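Local coordinates for protein putative secreted endoglycosylceramidase (Rhodococcus hoagii, PDB 6JYZ) that probably hydrolyses the bond joining the glycan to ceramide in glycosphingolipids whose ceramide-linked sugar is galactose, as a secreted family 5 glycoside hydrolase, at residues 231-245 / 275-287. Sequence-based numbering, arbitrary orientation.
Sequences FAAADQIGRFYQRAI and ALPPRHYLADPLV
Tyr281 lays its ring flat against the backbone of helix 230-251 at Gly238, where the missing side chain lets the aromatic face settle on the main chain. The evidence is direct: the carbonyl carbon of Gly238 sits 3.5 Å above the ring plane near its rim, and Arg239 N lies over the ring centre. With CG anti to the carbonyl carbon (chi1 -70°), the ring slants across the helix toward its N-terminal end, bringing OH to Asp235. Tyr281 OH donates to Asp235 OD1 at 2.6 Å, meeting it on the syn side but 30° out of the carboxylate plane. The other carboxylate oxygen, Asp235 OD2, touches Pro278 CG at 3.5 Å. Arg239, bent at chi3, folds its guanidinium so that one face covers the hydroxyl; its long salt bridge to Asp235 OD1 rests on charge, since the oxygen lies well out of the guanidinium plane. Gln242, extended, brings OE1 to the ring edge, 3.5 Å from Tyr281 CD1, with amide and ring planes 80° apart. His280 NE2 sits over the opposite ring face, near its rim.

Toward the start of the helix segment, Pro277 CA approaches Ala234 O at 3.5 Å, a CA-H...O contact, while Ala275 CB packs against Phe231 CD1 and Ala234 CB. At the other end Leu282 CD1 meets Ile245 CD1 at 3.8 Å and Tyr241 CB. Tyr241 OH hydrogen-bonds Glu263 O, and Asp284 OD2 salt-bridges Arg249 farther along the same helix.

The contact thus seats the loop leading into strand 287-289 on a helix flanking the family 5 (beta/alpha)8 barrel. A tyrosine ring packed on helix backbone and apolar contacts at both ends carry it, with one short phenol-carboxylate bond at the partly exposed margin; the nearby arginine probably stabilises negative charge on Asp235.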
ATOM      1  N   PHE A 231     -20.533  -8.148   8.003  1.00 10.28           N
ATOM      2  CA  PHE A 231     -20.311  -8.106   9.441  1.00 10.59           C
ATOM      3  C   PHE A 231     -19.513  -9.295   9.963  1.00 11.07           C
ATOM      4  O   PHE A 231     -18.568  -9.127  10.747  1.00 11.71           O
ATOM      5  CB  PHE A 231     -21.651  -7.993  10.221  1.00 12.40           C
ATOM      6  CG  PHE A 231     -22.384  -6.714   9.950  1.00 13.44           C
ATOM      7  CD1 PHE A 231     -21.776  -5.525  10.316  1.00 13.67           C
ATOM      8  CD2 PHE A 231     -23.633  -6.713   9.361  1.00 14.41           C
ATOM      9  CE1 PHE A 231     -22.392  -4.294  10.042  1.00 16.45           C
ATOM     10  CE2 PHE A 231     -24.255  -5.482   9.116  1.00 14.82           C
ATOM     11  CZ  PHE A 231     -23.619  -4.321   9.439  1.00 16.18           C
ATOM     12  N   ALA A 232     -19.883 -10.494   9.558  1.00 10.42           N
ATOM     13  CA  ALA A 232     -19.137 -11.639  10.040  1.00  9.53           C
ATOM     14  C   ALA A 232     -17.760 -11.715   9.351  1.00  9.50           C
ATOM     15  O   ALA A 232     -16.789 -12.193   9.961  1.00 10.08           O
ATOM     16  CB  ALA A 232     -19.935 -12.892   9.747  1.00 11.60           C
ATOM     17  N   ALA A 233     -17.624 -11.156   8.174  1.00  9.38           N
ATOM     18  CA  ALA A 233     -16.308 -11.024   7.549  1.00  9.22           C
ATOM     19  C   ALA A 233     -15.415 -10.083   8.361  1.00  9.44           C
ATOM     20  O   ALA A 233     -14.247 -10.443   8.616  1.00  9.39           O
ATOM     21  CB  ALA A 233     -16.361 -10.548   6.129  1.00  9.93           C
ATOM     22  N   ALA A 234     -15.936  -8.911   8.707  1.00  8.89           N
ATOM     23  CA  ALA A 234     -15.115  -7.982   9.449  1.00  9.73           C
ATOM     24  C   ALA A 234     -14.669  -8.623  10.752  1.00  9.65           C
ATOM     25  O   ALA A 234     -13.543  -8.392  11.218  1.00 10.24           O
ATOM     26  CB  ALA A 234     -15.919  -6.716   9.742  1.00 10.37           C
ATOM     27  N   ASP A 235     -15.535  -9.423  11.411  1.00  9.23           N
ATOM     28  CA  ASP A 235     -15.139 -10.050  12.661  1.00  9.66           C
ATOM     29  C   ASP A 235     -14.006 -11.058  12.404  1.00  9.95           C
ATOM     30  O   ASP A 235     -13.039 -11.090  13.180  1.00  9.96           O
ATOM     31  CB  ASP A 235     -16.347 -10.732  13.330  1.00 11.56           C
ATOM     32  CG  ASP A 235     -16.037 -10.926  14.823  1.00 13.88           C
ATOM     33  OD1 ASP A 235     -15.412 -11.822  15.157  1.00 17.25           O
ATOM     34  OD2 ASP A 235     -16.420  -9.992  15.582  1.00 17.39           O
ATOM     35  N   GLN A 236     -14.119 -11.939  11.429  1.00  9.12           N
ATOM     36  CA  GLN A 236     -13.081 -12.948  11.232  1.00  8.87           C
ATOM     37  C   GLN A 236     -11.772 -12.324  10.731  1.00  8.89           C
ATOM     38  O   GLN A 236     -10.687 -12.836  11.085  1.00  9.27           O
ATOM     39  CB  GLN A 236     -13.577 -14.120  10.380  1.00  9.73           C
ATOM     40  CG  GLN A 236     -13.842 -13.785   8.915  1.00  9.45           C
ATOM     41  CD  GLN A 236     -14.581 -14.901   8.205  1.00  9.19           C
ATOM     42  OE1 GLN A 236     -14.902 -15.930   8.773  1.00  9.96           O
ATOM     43  NE2 GLN A 236     -14.857 -14.722   6.924  1.00 10.07           N
ATOM     44  N   ILE A 237     -11.849 -11.230   9.997  1.00  8.99           N
ATOM     45  CA  ILE A 237     -10.655 -10.487   9.607  1.00  9.55           C
ATOM     46  C   ILE A 237      -9.996  -9.906  10.864  1.00  9.42           C
ATOM     47  O   ILE A 237      -8.779 -10.065  11.068  1.00  9.38           O
ATOM     48  CB  ILE A 237     -11.032  -9.413   8.581  1.00  9.08           C
ATOM     49  CG1 ILE A 237     -11.382 -10.084   7.244  1.00  9.76           C
ATOM     50  CG2 ILE A 237      -9.865  -8.407   8.406  1.00  9.86           C
ATOM     51  CD1 ILE A 237     -12.153  -9.153   6.284  1.00 10.01           C
ATOM     52  N   GLY A 238     -10.776  -9.297  11.760  1.00  9.22           N
ATOM     53  CA  GLY A 238     -10.194  -8.747  12.989  1.00  8.94           C
ATOM     54  C   GLY A 238      -9.605  -9.840  13.851  1.00  9.18           C
ATOM     55  O   GLY A 238      -8.549  -9.613  14.492  1.00  9.86           O
ATOM     56  N   ARG A 239     -10.222 -11.011  13.930  1.00  9.65           N
ATOM     57  CA  ARG A 239      -9.682 -12.101  14.752  1.00  9.67           C
ATOM     58  C   ARG A 239      -8.313 -12.514  14.240  1.00  9.47           C
ATOM     59  O   ARG A 239      -7.384 -12.740  15.052  1.00 10.51           O
ATOM     60  CB  ARG A 239     -10.620 -13.298  14.695  1.00 10.88           C
ATOM     61  CG  ARG A 239     -10.310 -14.352  15.741  1.00 15.14           C
ATOM     62  CD  ARG A 239     -11.204 -15.595  15.575  1.00 15.27           C
ATOM     63  NE  ARG A 239     -12.627 -15.279  15.730  1.00 17.02           N
ATOM     64  CZ  ARG A 239     -13.272 -15.289  16.899  1.00 19.90           C
ATOM     65  NH1 ARG A 239     -12.614 -15.479  18.032  1.00 20.79           N
ATOM     66  NH2 ARG A 239     -14.562 -15.009  16.936  1.00 20.13           N
ATOM     67  N   PHE A 240      -8.104 -12.548  12.940  1.00  8.95           N
ATOM     68  CA  PHE A 240      -6.812 -12.816  12.365  1.00  9.01           C
ATOM     69  C   PHE A 240      -5.846 -11.669  12.725  1.00  8.85           C
ATOM     70  O   PHE A 240      -4.694 -11.943  13.155  1.00  9.31           O
ATOM     71  CB  PHE A 240      -6.908 -12.964  10.846  1.00  9.94           C
ATOM     72  CG  PHE A 240      -5.579 -12.748  10.150  1.00  9.15           C
ATOM     73  CD1 PHE A 240      -4.516 -13.637  10.381  1.00  9.87           C
ATOM     74  CD2 PHE A 240      -5.361 -11.670   9.323  1.00 10.32           C
ATOM     75  CE1 PHE A 240      -3.252 -13.471   9.744  1.00 10.84           C
ATOM     76  CE2 PHE A 240      -4.117 -11.472   8.734  1.00 11.40           C
ATOM     77  CZ  PHE A 240      -3.070 -12.342   8.938  1.00 11.53           C
ATOM     78  N   TYR A 241      -6.236 -10.425  12.587  1.00  9.04           N
ATOM     79  CA  TYR A 241      -5.320  -9.350  12.924  1.00  8.96           C
ATOM     80  C   TYR A 241      -4.874  -9.463  14.380  1.00  9.77           C
ATOM     81  O   TYR A 241      -3.682  -9.244  14.667  1.00  9.80           O
ATOM     82  CB  TYR A 241      -5.960  -7.991  12.716  1.00  9.23           C
ATOM     83  CG  TYR A 241      -6.292  -7.612  11.292  1.00  8.42           C
ATOM     84  CD1 TYR A 241      -5.600  -8.099  10.210  1.00  9.73           C
ATOM     85  CD2 TYR A 241      -7.313  -6.703  11.034  1.00  9.22           C
ATOM     86  CE1 TYR A 241      -5.927  -7.734   8.898  1.00  9.31           C
ATOM     87  CE2 TYR A 241      -7.630  -6.266   9.764  1.00  9.09           C
ATOM     88  CZ  TYR A 241      -6.922  -6.767   8.708  1.00  8.54           C
ATOM     89  OH  TYR A 241      -7.163  -6.387   7.419  1.00  9.11           O
ATOM     90  N   GLN A 242      -5.786  -9.781  15.295  1.00  9.41           N
ATOM     91  CA  GLN A 242      -5.401  -9.869  16.710  1.00 10.18           C
ATOM     92  C   GLN A 242      -4.363 -10.957  16.879  1.00  9.89           C
ATOM     93  O   GLN A 242      -3.375 -10.755  17.626  1.00 10.75           O
ATOM     94  CB  GLN A 242      -6.672 -10.119  17.507  1.00 11.03           C
ATOM     95  CG  GLN A 242      -6.353 -10.274  19.014  1.00 11.68           C
ATOM     96  CD  GLN A 242      -7.641 -10.477  19.779  1.00 13.54           C
ATOM     97  OE1 GLN A 242      -8.326 -11.469  19.552  1.00 14.92           O
ATOM     98  NE2 GLN A 242      -7.909  -9.518  20.644  1.00 16.59           N
ATOM     99  N   ARG A 243      -4.537 -12.111  16.261  1.00  9.67           N
ATOM    100  CA  ARG A 243      -3.536 -13.183  16.368  1.00 10.40           C
ATOM    101  C   ARG A 243      -2.207 -12.741  15.766  1.00 10.58           C
ATOM    102  O   ARG A 243      -1.151 -13.000  16.381  1.00 10.66           O
ATOM    103  CB  ARG A 243      -4.034 -14.421  15.621  1.00 11.59           C
ATOM    104  CG  ARG A 243      -5.124 -15.200  16.318  1.00 14.68           C
ATOM    105  CD  ARG A 243      -5.454 -16.464  15.518  1.00 17.75           C
ATOM    106  NE  ARG A 243      -4.348 -17.464  15.493  1.00 16.69           N
ATOM    107  CZ  ARG A 243      -4.383 -18.753  14.922  1.00 18.32           C
ATOM    108  NH1 ARG A 243      -5.436 -19.119  14.236  1.00 19.62           N
ATOM    109  NH2 ARG A 243      -3.398 -19.634  15.071  1.00 20.51           N
ATOM    110  N   ALA A 244      -2.207 -12.094  14.619  1.00  9.95           N
ATOM    111  CA  ALA A 244      -0.954 -11.696  13.990  1.00  9.80           C
ATOM    112  C   ALA A 244      -0.265 -10.638  14.826  1.00  9.95           C
ATOM    113  O   ALA A 244       0.968 -10.729  15.008  1.00 10.48           O
ATOM    114  CB  ALA A 244      -1.249 -11.133  12.615  1.00 10.14           C
ATOM    115  N   ILE A 245      -0.989  -9.679  15.379  1.00  9.74           N
ATOM    116  CA  ILE A 245      -0.360  -8.614  16.186  1.00  9.90           C
ATOM    117  C   ILE A 245       0.283  -9.267  17.410  1.00 10.75           C
ATOM    118  O   ILE A 245       1.435  -8.879  17.756  1.00 10.51           O
ATOM    119  CB  ILE A 245      -1.411  -7.581  16.604  1.00 10.14           C
ATOM    120  CG1 ILE A 245      -1.872  -6.803  15.384  1.00 11.21           C
ATOM    121  CG2 ILE A 245      -0.845  -6.626  17.668  1.00 11.95           C
ATOM    122  CD1 ILE A 245      -3.160  -5.977  15.608  1.00 11.64           C
ATOM    123  N   ALA A 275     -18.327  -2.620   6.631  1.00 10.52           N
ATOM    124  CA  ALA A 275     -18.284  -2.948   8.064  1.00 10.20           C
ATOM    125  C   ALA A 275     -16.825  -2.902   8.495  1.00 10.78           C
ATOM    126  O   ALA A 275     -15.900  -3.100   7.702  1.00 12.47           O
ATOM    127  CB  ALA A 275     -18.840  -4.333   8.282  1.00 11.15           C
ATOM    128  N   LEU A 276     -16.592  -2.562   9.743  1.00 11.42           N
ATOM    129  CA  LEU A 276     -15.256  -2.342  10.293  1.00 10.72           C
ATOM    130  C   LEU A 276     -14.847  -3.517  11.186  1.00 11.44           C
ATOM    131  O   LEU A 276     -15.616  -3.918  12.077  1.00 12.00           O
ATOM    132  CB  LEU A 276     -15.209  -1.050  11.095  1.00 12.15           C
ATOM    133  CG  LEU A 276     -15.417   0.214  10.286  1.00 12.64           C
ATOM    134  CD1 LEU A 276     -15.383   1.452  11.119  1.00 15.27           C
ATOM    135  CD2 LEU A 276     -14.363   0.356   9.155  1.00 15.55           C
ATOM    136  N   PRO A 277     -13.645  -4.078  11.047  1.00 10.77           N
ATOM    137  CA  PRO A 277     -13.126  -5.019  12.037  1.00 11.93           C
ATOM    138  C   PRO A 277     -13.283  -4.488  13.455  1.00 12.64           C
ATOM    139  O   PRO A 277     -12.900  -3.349  13.742  1.00 12.16           O
ATOM    140  CB  PRO A 277     -11.627  -5.178  11.649  1.00 12.07           C
ATOM    141  CG  PRO A 277     -11.685  -4.952  10.122  1.00 12.30           C
ATOM    142  CD  PRO A 277     -12.670  -3.804   9.989  1.00 11.58           C
ATOM    143  N   PRO A 278     -13.904  -5.223  14.383  1.00 11.34           N
ATOM    144  CA  PRO A 278     -14.199  -4.655  15.701  1.00 11.74           C
ATOM    145  C   PRO A 278     -12.942  -4.161  16.397  1.00 11.69           C
ATOM    146  O   PRO A 278     -11.886  -4.765  16.349  1.00 11.91           O
ATOM    147  CB  PRO A 278     -14.847  -5.835  16.408  1.00 12.12           C
ATOM    148  CG  PRO A 278     -15.551  -6.604  15.274  1.00 12.13           C
ATOM    149  CD  PRO A 278     -14.610  -6.509  14.112  1.00 11.82           C
ATOM    150  N   ARG A 279     -13.116  -3.020  17.054  1.00 12.15           N
ATOM    151  CA  ARG A 279     -12.028  -2.311  17.733  1.00 14.22           C
ATOM    152  C   ARG A 279     -11.305  -3.165  18.728  1.00 13.07           C
ATOM    153  O   ARG A 279     -10.064  -2.977  18.879  1.00 12.79           O
ATOM    154  CB  ARG A 279     -12.607  -1.210  18.677  1.00 20.43           C
ATOM    155  CG  ARG A 279     -13.153  -0.045  17.905  1.00 25.94           C
ATOM    156  CD  ARG A 279     -13.383   1.153  18.841  1.00 20.62           C
ATOM    157  NE  ARG A 279     -14.375   1.216  19.897  1.00 27.02           N
ATOM    158  CZ  ARG A 279     -14.850   2.407  20.282  1.00 32.66           C
ATOM    159  NH1 ARG A 279     -14.378   3.512  19.716  1.00 34.91           N
ATOM    160  NH2 ARG A 279     -15.774   2.500  21.224  1.00 34.99           N
ATOM    161  N   HIS A 280     -11.968  -4.053  19.455  1.00 12.10           N
ATOM    162  CA  HIS A 280     -11.278  -4.792  20.483  1.00 12.19           C
ATOM    163  C   HIS A 280     -10.169  -5.661  19.887  1.00 13.80           C
ATOM    164  O   HIS A 280      -9.185  -5.982  20.566  1.00 16.35           O
ATOM    165  CB  HIS A 280     -12.238  -5.642  21.322  1.00 13.81           C
ATOM    166  CG  HIS A 280     -12.732  -6.910  20.666  1.00 13.36           C
ATOM    167  ND1 HIS A 280     -13.820  -7.035  19.779  1.00 18.51           N
ATOM    168  CD2 HIS A 280     -12.225  -8.122  20.829  1.00 13.52           C
ATOM    169  CE1 HIS A 280     -13.927  -8.344  19.513  1.00 13.43           C
ATOM    170  NE2 HIS A 280     -12.958  -8.984  20.068  1.00 18.20           N
ATOM    171  N   TYR A 281     -10.264  -6.080  18.627  1.00 11.90           N
ATOM    172  CA  TYR A 281      -9.210  -6.856  17.993  1.00 11.54           C
ATOM    173  C   TYR A 281      -7.963  -6.029  17.675  1.00 12.20           C
ATOM    174  O   TYR A 281      -6.922  -6.651  17.414  1.00 12.48           O
ATOM    175  CB  TYR A 281      -9.755  -7.443  16.693  1.00 10.82           C
ATOM    176  CG  TYR A 281     -10.789  -8.535  16.830  1.00 10.22           C
ATOM    177  CD1 TYR A 281     -10.539  -9.682  17.565  1.00 11.46           C
ATOM    178  CD2 TYR A 281     -12.026  -8.391  16.191  1.00 10.20           C
ATOM    179  CE1 TYR A 281     -11.459 -10.733  17.628  1.00 10.98           C
ATOM    180  CE2 TYR A 281     -12.945  -9.437  16.208  1.00 11.35           C
ATOM    181  CZ  TYR A 281     -12.621 -10.587  16.903  1.00 10.81           C
ATOM    182  OH  TYR A 281     -13.487 -11.671  16.971  1.00 13.99           O
ATOM    183  N   LEU A 282      -8.092  -4.702  17.596  1.00 12.89           N
ATOM    184  CA  LEU A 282      -7.057  -3.765  17.174  1.00 11.98           C
ATOM    185  C   LEU A 282      -6.671  -2.861  18.342  1.00 13.24           C
ATOM    186  O   LEU A 282      -6.229  -1.753  18.087  1.00 15.06           O
ATOM    187  CB  LEU A 282      -7.532  -2.961  15.966  1.00 12.93           C
ATOM    188  CG  LEU A 282      -7.563  -3.612  14.575  1.00 15.45           C
ATOM    189  CD1 LEU A 282      -6.274  -4.298  14.176  1.00 11.25           C
ATOM    190  CD2 LEU A 282      -8.799  -4.406  14.304  1.00 16.55           C
ATOM    191  N   ALA A 283      -6.754  -3.317  19.575  1.00 13.50           N
ATOM    192  CA  ALA A 283      -6.476  -2.474  20.740  1.00 15.61           C
ATOM    193  C   ALA A 283      -4.977  -2.446  21.023  1.00 16.45           C
ATOM    194  O   ALA A 283      -4.486  -2.936  22.023  1.00 18.96           O
ATOM    195  CB  ALA A 283      -7.230  -3.065  21.932  1.00 18.31           C
ATOM    196  N   ASP A 284      -4.183  -1.955  20.106  1.00 14.95           N
ATOM    197  CA  ASP A 284      -2.745  -1.737  20.254  1.00 13.83           C
ATOM    198  C   ASP A 284      -2.566  -0.308  19.828  1.00 13.29           C
ATOM    199  O   ASP A 284      -3.162   0.149  18.834  1.00 12.93           O
ATOM    200  CB  ASP A 284      -2.002  -2.709  19.294  1.00 13.63           C
ATOM    201  CG  ASP A 284      -0.484  -2.527  19.242  1.00 12.58           C
ATOM    202  OD1 ASP A 284       0.013  -1.451  18.825  1.00 13.97           O
ATOM    203  OD2 ASP A 284       0.221  -3.456  19.703  1.00 14.23           O
ATOM    204  N   PRO A 285      -1.731   0.500  20.514  1.00 13.06           N
ATOM    205  CA  PRO A 285      -1.690   1.923  20.244  1.00 12.99           C
ATOM    206  C   PRO A 285      -1.031   2.298  18.919  1.00 11.91           C
ATOM    207  O   PRO A 285      -1.168   3.448  18.513  1.00 12.83           O
ATOM    208  CB  PRO A 285      -0.879   2.522  21.431  1.00 16.81           C
ATOM    209  CG  PRO A 285      -0.119   1.339  21.898  1.00 18.06           C
ATOM    210  CD  PRO A 285      -1.002   0.102  21.735  1.00 15.51           C
ATOM    211  N   LEU A 286      -0.363   1.349  18.268  1.00 10.75           N
ATOM    212  CA  LEU A 286       0.326   1.658  17.026  1.00 11.04           C
ATOM    213  C   LEU A 286      -0.411   1.152  15.793  1.00 10.38           C
ATOM    214  O   LEU A 286       0.206   1.070  14.719  1.00 11.19           O
ATOM    215  CB  LEU A 286       1.770   1.111  17.055  1.00 12.06           C
ATOM    216  CG  LEU A 286       2.576   1.571  18.259  1.00 15.98           C
ATOM    217  CD1 LEU A 286       4.003   0.985  18.199  1.00 17.28           C
ATOM    218  CD2 LEU A 286       2.649   3.075  18.338  1.00 16.34           C
ATOM    219  N   VAL A 287      -1.718   0.900  15.928  1.00  9.95           N
ATOM    220  CA  VAL A 287      -2.438   0.520  14.700  1.00 10.04           C
ATOM    221  C   VAL A 287      -2.756   1.740  13.846  1.00  9.23           C
ATOM    222  O   VAL A 287      -2.909   2.871  14.324  1.00  9.88           O
ATOM    223  CB  VAL A 287      -3.752  -0.233  15.049  1.00 10.00           C
ATOM    224  CG1 VAL A 287      -3.446  -1.552  15.758  1.00 11.03           C
ATOM    225  CG2 VAL A 287      -4.775   0.627  15.805  1.00 11.09           C
TER